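Local structure of PadR family transcriptional regulator (Listeria monocytogenes, 6ABQ) at residues B[21-26]-B[82-87]. The protein probably binds DNA as a dimeric PadR-family transcription factor, LftR, whose regulation of transcription responds to a ligand. Sequence-based numbering, arbitrary orientation.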
loop_
_atom_site.group_PDB
_atom_site.type_symbol
_atom_site.label_atom_id
_atom_site.label_comp_id
_atom_site.label_asym_id
_atom_site.label_seq_id
_atom_site.Cartn_x
_atom_site.Cartn_y
_atom_site.Cartn_z
ATOM N N MET B 21 -7.310 -5.162 5.959
ATOM C CA MET B 21 -8.710 -4.723 5.962
ATOM C C MET B 21 -9.672 -5.902 5.957
ATOM O O MET B 21 -10.631 -5.924 6.736
ATOM C CB MET B 21 -9.006 -3.785 4.779
ATOM C CG MET B 21 -8.301 -2.433 4.806
ATOM S SD MET B 21 -8.700 -1.451 6.261
ATOM C CE MET B 21 -7.437 -1.982 7.413
ATOM N N ILE B 22 -9.386 -6.877 5.096
ATOM C CA ILE B 22 -10.217 -8.068 4.936
ATOM C C ILE B 22 -10.206 -8.909 6.219
ATOM O O ILE B 22 -11.271 -9.271 6.717
ATOM C CB ILE B 22 -9.829 -8.867 3.662
ATOM C CG1 ILE B 22 -10.113 -8.005 2.418
ATOM C CG2 ILE B 22 -10.603 -10.182 3.589
ATOM C CD1 ILE B 22 -9.560 -8.519 1.106
ATOM N N LEU B 23 -9.013 -9.172 6.761
ATOM C CA LEU B 23 -8.865 -9.836 8.057
ATOM C C LEU B 23 -9.646 -9.109 9.167
ATOM O O LEU B 23 -10.336 -9.761 9.961
ATOM C CB LEU B 23 -7.377 -9.998 8.444
ATOM C CG LEU B 23 -6.477 -10.987 7.680
ATOM C CD1 LEU B 23 -5.015 -10.786 8.056
ATOM C CD2 LEU B 23 -6.873 -12.439 7.891
ATOM N N GLU B 24 -9.553 -7.776 9.195
ATOM C CA GLU B 24 -10.309 -6.942 10.144
ATOM C C GLU B 24 -11.821 -7.116 10.011
ATOM O O GLU B 24 -12.506 -7.268 11.017
ATOM C CB GLU B 24 -9.910 -5.460 10.027
ATOM C CG GLU B 24 -10.675 -4.505 10.945
ATOM C CD GLU B 24 -10.301 -4.617 12.423
ATOM O OE1 GLU B 24 -9.148 -4.953 12.761
ATOM O OE2 GLU B 24 -11.177 -4.351 13.263
ATOM N N ARG B 25 -12.325 -7.102 8.776
ATOM C CA ARG B 25 -13.741 -7.334 8.496
ATOM C C ARG B 25 -14.178 -8.753 8.908
ATOM O O ARG B 25 -15.245 -8.917 9.512
ATOM C CB ARG B 25 -14.060 -7.055 7.016
ATOM C CG ARG B 25 -15.476 -7.415 6.557
ATOM C CD ARG B 25 -16.554 -6.618 7.292
ATOM N NE ARG B 25 -17.894 -7.136 7.035
ATOM C CZ ARG B 25 -18.470 -8.139 7.700
ATOM N NH1 ARG B 25 -17.843 -8.758 8.692
ATOM N NH2 ARG B 25 -19.696 -8.521 7.371
ATOM N N ILE B 26 -13.352 -9.753 8.595
ATOM C CA ILE B 26 -13.631 -11.154 8.973
ATOM C C ILE B 26 -13.650 -11.341 10.504
ATOM O O ILE B 26 -14.501 -12.072 11.032
ATOM C CB ILE B 26 -12.680 -12.157 8.254
ATOM C CG1 ILE B 26 -12.832 -12.049 6.725
ATOM C CG2 ILE B 26 -12.966 -13.593 8.677
ATOM C CD1 ILE B 26 -11.803 -12.830 5.913
ATOM N N TYR B 82 -16.243 -17.166 5.892
ATOM C CA TYR B 82 -14.924 -17.126 6.487
ATOM C C TYR B 82 -14.988 -16.562 7.895
ATOM O O TYR B 82 -15.665 -15.558 8.134
ATOM C CB TYR B 82 -13.970 -16.308 5.610
ATOM C CG TYR B 82 -13.701 -16.944 4.257
ATOM C CD1 TYR B 82 -14.652 -16.885 3.222
ATOM C CD2 TYR B 82 -12.504 -17.624 4.014
ATOM C CE1 TYR B 82 -14.410 -17.477 1.990
ATOM C CE2 TYR B 82 -12.249 -18.217 2.780
ATOM C CZ TYR B 82 -13.200 -18.140 1.778
ATOM O OH TYR B 82 -12.947 -18.720 0.571
ATOM N N THR B 83 -14.315 -17.249 8.820
ATOM C CA THR B 83 -14.013 -16.727 10.160
ATOM C C THR B 83 -12.497 -16.748 10.366
ATOM O O THR B 83 -11.783 -17.442 9.633
ATOM C CB THR B 83 -14.712 -17.519 11.282
ATOM O OG1 THR B 83 -14.508 -18.929 11.088
ATOM C CG2 THR B 83 -16.198 -17.206 11.306
ATOM N N LEU B 84 -11.997 -15.988 11.339
ATOM C CA LEU B 84 -10.569 -16.044 11.654
ATOM C C LEU B 84 -10.225 -17.279 12.482
ATOM O O LEU B 84 -10.937 -17.631 13.418
ATOM C CB LEU B 84 -10.084 -14.779 12.375
ATOM C CG LEU B 84 -10.053 -13.403 11.693
ATOM C CD1 LEU B 84 -9.248 -12.445 12.560
ATOM C CD2 LEU B 84 -9.475 -13.436 10.282
ATOM N N SER B 85 -9.131 -17.937 12.103
ATOM C CA SER B 85 -8.489 -18.940 12.938
ATOM C C SER B 85 -7.668 -18.185 13.995
ATOM O O SER B 85 -7.449 -16.974 13.833
ATOM C CB SER B 85 -7.596 -19.846 12.077
ATOM O OG SER B 85 -6.428 -19.177 11.631
ATOM N N PRO B 86 -7.220 -18.873 15.079
ATOM C CA PRO B 86 -6.341 -18.183 16.046
ATOM C C PRO B 86 -5.113 -17.508 15.412
ATOM O O PRO B 86 -4.756 -16.399 15.830
ATOM C CB PRO B 86 -5.936 -19.305 17.006
ATOM C CG PRO B 86 -7.152 -20.172 17.036
ATOM C CD PRO B 86 -7.676 -20.174 15.617
ATOM N N ALA B 87 -4.513 -18.156 14.405
ATOM C CA ALA B 87 -3.421 -17.578 13.613
ATOM C C ALA B 87 -3.823 -16.282 12.878
ATOM O O ALA B 87 -3.021 -15.349 12.792
ATOM C CB ALA B 87 -2.862 -18.602 12.634
HETATM O O HOH W 1 -13.747 -14.317 12.738
#
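Ile26 and Leu23, on successive turns of helix 17-27, meet strand 82-84 where the axes of segments 21-26 and 82-84 run nearly perpendicular (93°) and approach to 8.1 Å; the strand crosses the helix instead of running along it, close to the C-terminal end of 17-27, where Ile26 lies. Ile26 fills the junction with both branches. Its CG2, anti to the backbone N, reaches the strand backbone, 3.4 Å from Tyr82 O, while CD1 lies against Tyr82 CB at 4.1 Å. The tyrosine ring then leads away towards strand 66-72, and its hydroxyl is hydrogen-bonded to Glu61 OE2. Leu84 is at the C-terminal end of the strand: its CD2 sits 3.7 Å from Leu23 CD2, the two side chains crossing at about a right angle, and 3.8 Å from Ile26 CG2. In the winged helix-turn-helix fold of PadR regulators, this contact joins the base of the two-stranded wing, 66-72 with 78-84, to helix 17-27; Leu92 of helix 86-110 also packs on Leu23. No direct hydrogen bond joins the segments. A water bridges them instead, donating to Ile26 O at 2.9 Å and accepting from Leu84 N at 2.8 Å, beside the apolar patch.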